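Amino Transferase (Eubacterium rectale, PDB 3ELE) probably transfers amino groups between amino acids and keto acids, using bound pyridoxal-5'-phosphate, as a class I and II aminotransferase. Local coordinates at residues R313-E318 with V377-I382. Residues are numbered along the deposited sequence; the frame is centred on the assembly and turned at random.
Sequences RDLLYE and VDREMI
Leu-315 reaches from helix 306-323 to the first turn of helix 379-396 with a single methyl, CD2, which meets three things at once. Leu-315 CD2 lies 3.6 Å from Arg-379 O and 3.7 Å from Arg-379 CG. Ile-382 CB is 4.0 Å from Leu-315 CD2, which thus fills the step between residues one helical turn apart. The Arg-379 chain, extended from CG to NE, passes this methyl with its CG and turns one guanidinium face to the same CD2, on the more exposed flank of the contact. Deeper in, Ile-382 answers with its branch methyl. Ile-382 CG2 lies anti to the backbone N, while CG1 falls beside that N (chi1 -61°). Ile-382 CG2 approaches Leu-316 CD1 to 3.8 Å, the two side chains crossing at about a right angle. Ile-382 CG2 also lies 3.9 Å from Leu-316 N, close against the backbone of the facing helix; here Leu-316 CA and Ile-382 CA are 6.4 Å apart. No hydrogen bond joins the two segments; the contact is a small example of two helices packed mainly through aliphatic groups. Behind it, the polar bonds run within each segment or to residues outside the two. Asp-378 N-caps helix 379-396, its OD1 accepting from Glu-380 N through the anti lone pair, and Arg-379 NH1 makes a weak, long bond to Glu-380 OE2. On the other helix, Arg-313 grips Asp-314 OD1 side-on with NE and NH2, and NH2 also pairs with Asp-226. Farther along, Leu-315 touches Lys-383 and Leu-316 touches Met-386, so the two helices stay in contact beyond this turn. Leu-316 also rests on Met-336 of strand 335-339, whose antiparallel neighbour, strand 370-374, leads into helix 379-396.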
loop_
_atom_site.group_PDB
_atom_site.type_symbol
_atom_site.label_atom_id
_atom_site.label_comp_id
_atom_site.label_asym_id
_atom_site.label_seq_id
_atom_site.Cartn_x
_atom_site.Cartn_y
_atom_site.Cartn_z
ATOM N N ARG A 313 -6.070 -7.137 -31.328
ATOM C CA ARG A 313 -4.994 -8.117 -31.576
ATOM C C ARG A 313 -5.011 -8.567 -33.025
ATOM O O ARG A 313 -4.001 -8.484 -33.698
ATOM C CB ARG A 313 -5.118 -9.374 -30.695
ATOM C CG ARG A 313 -3.928 -10.364 -30.826
ATOM C CD ARG A 313 -4.266 -11.778 -30.327
ATOM N NE ARG A 313 -5.423 -12.334 -31.025
ATOM C CZ ARG A 313 -5.921 -13.563 -30.862
ATOM N NH1 ARG A 313 -5.360 -14.438 -30.049
ATOM N NH2 ARG A 313 -6.992 -13.937 -31.554
ATOM N N ASP A 314 -6.173 -9.030 -33.479
ATOM C CA ASP A 314 -6.360 -9.542 -34.842
ATOM C C ASP A 314 -6.098 -8.490 -35.922
ATOM O O ASP A 314 -5.485 -8.777 -36.943
ATOM C CB ASP A 314 -7.782 -10.117 -35.005
ATOM C CG ASP A 314 -8.041 -11.324 -34.117
ATOM O OD1 ASP A 314 -7.076 -11.891 -33.611
ATOM O OD2 ASP A 314 -9.206 -11.730 -33.940
ATOM N N LEU A 315 -6.539 -7.265 -35.666
ATOM C CA LEU A 315 -6.342 -6.157 -36.604
ATOM C C LEU A 315 -4.831 -5.852 -36.723
ATOM O O LEU A 315 -4.290 -5.855 -37.815
ATOM C CB LEU A 315 -7.136 -4.935 -36.136
ATOM C CG LEU A 315 -7.340 -3.748 -37.069
ATOM C CD1 LEU A 315 -8.217 -4.159 -38.279
ATOM C CD2 LEU A 315 -8.043 -2.629 -36.289
ATOM N N LEU A 316 -4.152 -5.678 -35.591
ATOM C CA LEU A 316 -2.701 -5.397 -35.571
ATOM C C LEU A 316 -1.869 -6.553 -36.155
ATOM O O LEU A 316 -0.933 -6.323 -36.934
ATOM C CB LEU A 316 -2.232 -5.085 -34.132
ATOM C CG LEU A 316 -0.835 -4.509 -33.909
ATOM C CD1 LEU A 316 -0.727 -3.135 -34.608
ATOM C CD2 LEU A 316 -0.551 -4.397 -32.428
ATOM N N TYR A 317 -2.210 -7.788 -35.777
ATOM C CA TYR A 317 -1.499 -8.975 -36.269
ATOM C C TYR A 317 -1.654 -9.133 -37.788
ATOM O O TYR A 317 -0.657 -9.369 -38.486
ATOM C CB TYR A 317 -1.971 -10.252 -35.547
ATOM C CG TYR A 317 -1.258 -11.513 -35.996
ATOM C CD1 TYR A 317 0.041 -11.791 -35.558
ATOM C CD2 TYR A 317 -1.870 -12.428 -36.865
ATOM C CE1 TYR A 317 0.711 -12.935 -35.955
ATOM C CE2 TYR A 317 -1.188 -13.588 -37.282
ATOM C CZ TYR A 317 0.108 -13.837 -36.810
ATOM O OH TYR A 317 0.805 -14.979 -37.200
ATOM N N GLU A 318 -2.891 -9.006 -38.280
ATOM C CA GLU A 318 -3.181 -9.122 -39.711
ATOM C C GLU A 318 -2.438 -8.061 -40.530
ATOM O O GLU A 318 -1.805 -8.389 -41.524
ATOM C CB GLU A 318 -4.696 -9.053 -40.007
ATOM C CG GLU A 318 -5.498 -10.272 -39.541
ATOM N N VAL A 377 -5.440 0.124 -27.005
ATOM C CA VAL A 377 -5.445 1.388 -27.732
ATOM C C VAL A 377 -6.727 1.442 -28.532
ATOM O O VAL A 377 -7.474 0.460 -28.579
ATOM C CB VAL A 377 -4.229 1.470 -28.715
ATOM C CG1 VAL A 377 -2.880 1.335 -27.962
ATOM C CG2 VAL A 377 -4.343 0.407 -29.840
ATOM N N ASP A 378 -6.944 2.573 -29.199
ATOM C CA ASP A 378 -8.130 2.780 -30.000
ATOM C C ASP A 378 -8.016 1.974 -31.296
ATOM O O ASP A 378 -7.003 2.057 -31.997
ATOM C CB ASP A 378 -8.294 4.269 -30.306
ATOM C CG ASP A 378 -9.701 4.629 -30.725
ATOM O OD1 ASP A 378 -10.233 4.075 -31.722
ATOM O OD2 ASP A 378 -10.275 5.513 -30.050
ATOM N N ARG A 379 -9.069 1.214 -31.607
ATOM C CA ARG A 379 -9.139 0.374 -32.807
ATOM C C ARG A 379 -8.845 1.156 -34.098
ATOM O O ARG A 379 -8.097 0.681 -34.943
ATOM C CB ARG A 379 -10.517 -0.317 -32.891
ATOM C CG ARG A 379 -10.694 -1.257 -34.088
ATOM C CD ARG A 379 -11.983 -2.092 -34.023
ATOM N NE ARG A 379 -12.068 -2.954 -35.207
ATOM C CZ ARG A 379 -12.579 -2.614 -36.396
ATOM N NH1 ARG A 379 -13.119 -1.399 -36.620
ATOM N NH2 ARG A 379 -12.559 -3.510 -37.391
ATOM N N GLU A 380 -9.417 2.354 -34.228
ATOM C CA GLU A 380 -9.224 3.184 -35.433
ATOM C C GLU A 380 -7.770 3.667 -35.585
ATOM O O GLU A 380 -7.306 3.818 -36.717
ATOM C CB GLU A 380 -10.220 4.361 -35.499
ATOM C CG GLU A 380 -11.706 3.994 -35.254
ATOM C CD GLU A 380 -12.177 2.742 -36.002
ATOM O OE1 GLU A 380 -12.244 2.766 -37.246
ATOM O OE2 GLU A 380 -12.503 1.739 -35.324
HETATM N N MSE A 381 -7.074 3.891 -34.460
HETATM C CA MSE A 381 -5.670 4.297 -34.482
HETATM C C MSE A 381 -4.827 3.157 -35.088
HETATM O O MSE A 381 -3.900 3.425 -35.851
HETATM C CB MSE A 381 -5.180 4.706 -33.074
HETATM C CG MSE A 381 -3.734 5.162 -32.997
HETATM SE SE MSE A 381 -2.472 3.654 -32.979
HETATM C CE MSE A 381 -2.336 3.270 -31.069
ATOM N N ILE A 382 -5.148 1.898 -34.746
ATOM C CA ILE A 382 -4.438 0.724 -35.309
ATOM C C ILE A 382 -4.543 0.715 -36.850
ATOM O O ILE A 382 -3.542 0.520 -37.531
ATOM C CB ILE A 382 -4.944 -0.650 -34.755
ATOM C CG1 ILE A 382 -4.748 -0.744 -33.246
ATOM C CG2 ILE A 382 -4.180 -1.808 -35.416
ATOM C CD1 ILE A 382 -5.196 -2.082 -32.650
#